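PDB 1VPD: tartronate semialdehyde reductase from Salmonella typhimurium, which probably catalyses the NAD(P)H-dependent reduction of tartronate semialdehyde to D-glycerate, the last step of galactarate degradation. Local coordinates for residues A[92-97]-A[117-122]. Sequence-based numbering, arbitrary orientation.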
loop_
_atom_site.group_PDB
_atom_site.type_symbol
_atom_site.label_atom_id
_atom_site.label_comp_id
_atom_site.label_asym_id
_atom_site.label_seq_id
_atom_site.Cartn_x
_atom_site.Cartn_y
_atom_site.Cartn_z
ATOM N N GLY A 92 -1.775 6.794 25.924
ATOM C CA GLY A 92 -0.396 6.538 25.593
ATOM C C GLY A 92 -0.182 5.441 24.552
ATOM O O GLY A 92 0.915 5.298 24.022
ATOM N N THR A 93 -1.218 4.656 24.284
ATOM C CA THR A 93 -1.195 3.649 23.231
ATOM C C THR A 93 -0.953 4.382 21.908
ATOM O O THR A 93 -1.411 5.505 21.751
ATOM C CB THR A 93 -2.554 2.930 23.170
ATOM O OG1 THR A 93 -2.825 2.239 24.401
ATOM C CG2 THR A 93 -2.549 1.818 22.127
ATOM N N VAL A 94 -0.244 3.737 20.988
ATOM C CA VAL A 94 0.063 4.315 19.678
ATOM C C VAL A 94 -0.523 3.441 18.578
ATOM O O VAL A 94 -0.329 2.225 18.590
ATOM C CB VAL A 94 1.577 4.417 19.469
ATOM C CG1 VAL A 94 1.912 4.975 18.070
ATOM C CG2 VAL A 94 2.237 5.273 20.598
ATOM N N LEU A 95 -1.217 4.069 17.621
ATOM C CA LEU A 95 -1.619 3.414 16.377
ATOM C C LEU A 95 -0.664 3.856 15.278
ATOM O O LEU A 95 -0.495 5.062 15.063
ATOM C CB LEU A 95 -3.039 3.790 15.978
ATOM C CG LEU A 95 -3.495 3.390 14.558
ATOM C CD1 LEU A 95 -3.517 1.888 14.387
ATOM C CD2 LEU A 95 -4.874 3.972 14.283
ATOM N N ILE A 96 -0.053 2.888 14.613
ATOM C CA ILE A 96 0.710 3.116 13.393
ATOM C C ILE A 96 -0.141 2.569 12.265
ATOM O O ILE A 96 -0.188 1.352 12.011
ATOM C CB ILE A 96 2.105 2.455 13.435
ATOM C CG1 ILE A 96 2.910 2.943 14.640
ATOM C CG2 ILE A 96 2.915 2.765 12.161
ATOM C CD1 ILE A 96 4.247 2.280 14.755
ATOM N N ASP A 97 -0.870 3.448 11.598
ATOM C CA ASP A 97 -1.672 2.999 10.463
ATOM C C ASP A 97 -0.801 3.029 9.223
ATOM O O ASP A 97 -0.334 4.093 8.811
ATOM C CB ASP A 97 -2.917 3.873 10.276
ATOM C CG ASP A 97 -3.798 3.400 9.137
ATOM O OD1 ASP A 97 -3.755 2.175 8.786
ATOM O OD2 ASP A 97 -4.560 4.202 8.547
ATOM N N GLY A 117 -6.511 10.017 24.283
ATOM C CA GLY A 117 -5.118 9.899 24.656
ATOM C C GLY A 117 -4.306 8.916 23.847
ATOM O O GLY A 117 -3.201 8.549 24.237
ATOM N N VAL A 118 -4.848 8.494 22.704
ATOM C CA VAL A 118 -4.167 7.562 21.823
ATOM C C VAL A 118 -3.450 8.344 20.715
ATOM O O VAL A 118 -4.059 9.189 20.076
ATOM C CB VAL A 118 -5.184 6.560 21.242
ATOM C CG1 VAL A 118 -4.525 5.585 20.295
ATOM C CG2 VAL A 118 -5.909 5.835 22.397
ATOM N N GLU A 119 -2.173 8.044 20.514
ATOM C CA GLU A 119 -1.314 8.706 19.535
ATOM C C GLU A 119 -1.420 7.975 18.207
ATOM O O GLU A 119 -1.844 6.827 18.171
ATOM C CB GLU A 119 0.141 8.642 19.966
ATOM C CG GLU A 119 0.407 9.083 21.399
ATOM C CD GLU A 119 0.610 10.564 21.558
ATOM O OE1 GLU A 119 0.379 11.341 20.594
ATOM O OE2 GLU A 119 0.991 10.941 22.689
HETATM N N MSE A 120 -0.988 8.625 17.129
HETATM C CA MSE A 120 -1.112 8.022 15.792
HETATM C C MSE A 120 -0.031 8.507 14.835
HETATM O O MSE A 120 0.314 9.700 14.816
HETATM C CB MSE A 120 -2.491 8.313 15.186
HETATM C CG MSE A 120 -2.706 7.657 13.835
HETATM SE SE MSE A 120 -4.484 8.004 13.200
HETATM C CE MSE A 120 -4.377 7.349 11.422
ATOM N N LEU A 121 0.525 7.569 14.077
ATOM C CA LEU A 121 1.336 7.871 12.904
ATOM C C LEU A 121 0.609 7.335 11.668
ATOM O O LEU A 121 0.021 6.248 11.718
ATOM C CB LEU A 121 2.704 7.195 12.957
ATOM C CG LEU A 121 3.631 7.485 14.146
ATOM C CD1 LEU A 121 4.843 6.583 14.082
ATOM C CD2 LEU A 121 4.011 8.934 14.115
ATOM N N ASP A 122 0.684 8.076 10.562
ATOM C CA ASP A 122 0.298 7.548 9.259
ATOM C C ASP A 122 1.563 7.169 8.504
ATOM O O ASP A 122 2.349 8.035 8.126
ATOM C CB ASP A 122 -0.632 8.479 8.457
ATOM C CG ASP A 122 -0.020 9.820 8.081
ATOM O OD1 ASP A 122 0.539 10.526 8.960
ATOM O OD2 ASP A 122 -0.127 10.297 6.915
#
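Strands 94-97 and 119-122 run parallel, their axes 14° apart and 4.5 Å at closest approach, with Val94 level with Glu119. Leu95 is gripped through both its backbone groups: its N donates to Glu119 O (2.9 Å, 175° at the hydrogen), while its O accepts Leu121 N and a CA-H contact from Met120; Asp97 N to Leu121 O and Glu119 N to Thr93 O extend the pattern. Ahead of both strands, Gly92 N reaches Gly117 O at 2.8 Å; at the positive phi of both glycines a CB would press on the preceding carbonyl O. Gly117 closes helix 103-114 in a Schellman motif. That helix is the crossover of a beta-alpha-beta unit in the Rossmann-type NAD-binding domain and packs on the face bearing Leu95 and Met120. There the two side chains lie side by side, Leu95 CD2 4.2 Å from SE of Met120, a selenomethionine whose extended chain carries CE to 3.9 Å from Asp97 CB. On the other face, Ile96 CG1 meets Leu121 CD1 at 4.2 Å against helix 145-156, where branched apolar chains suit the buried layer. Glu119 meets Val94 CG2 through CB, then bends at chi2 (-86°), leading its carboxylate away. Buried Asp122 receives Gly169 N and Asn172 N on its two carboxylate oxygens.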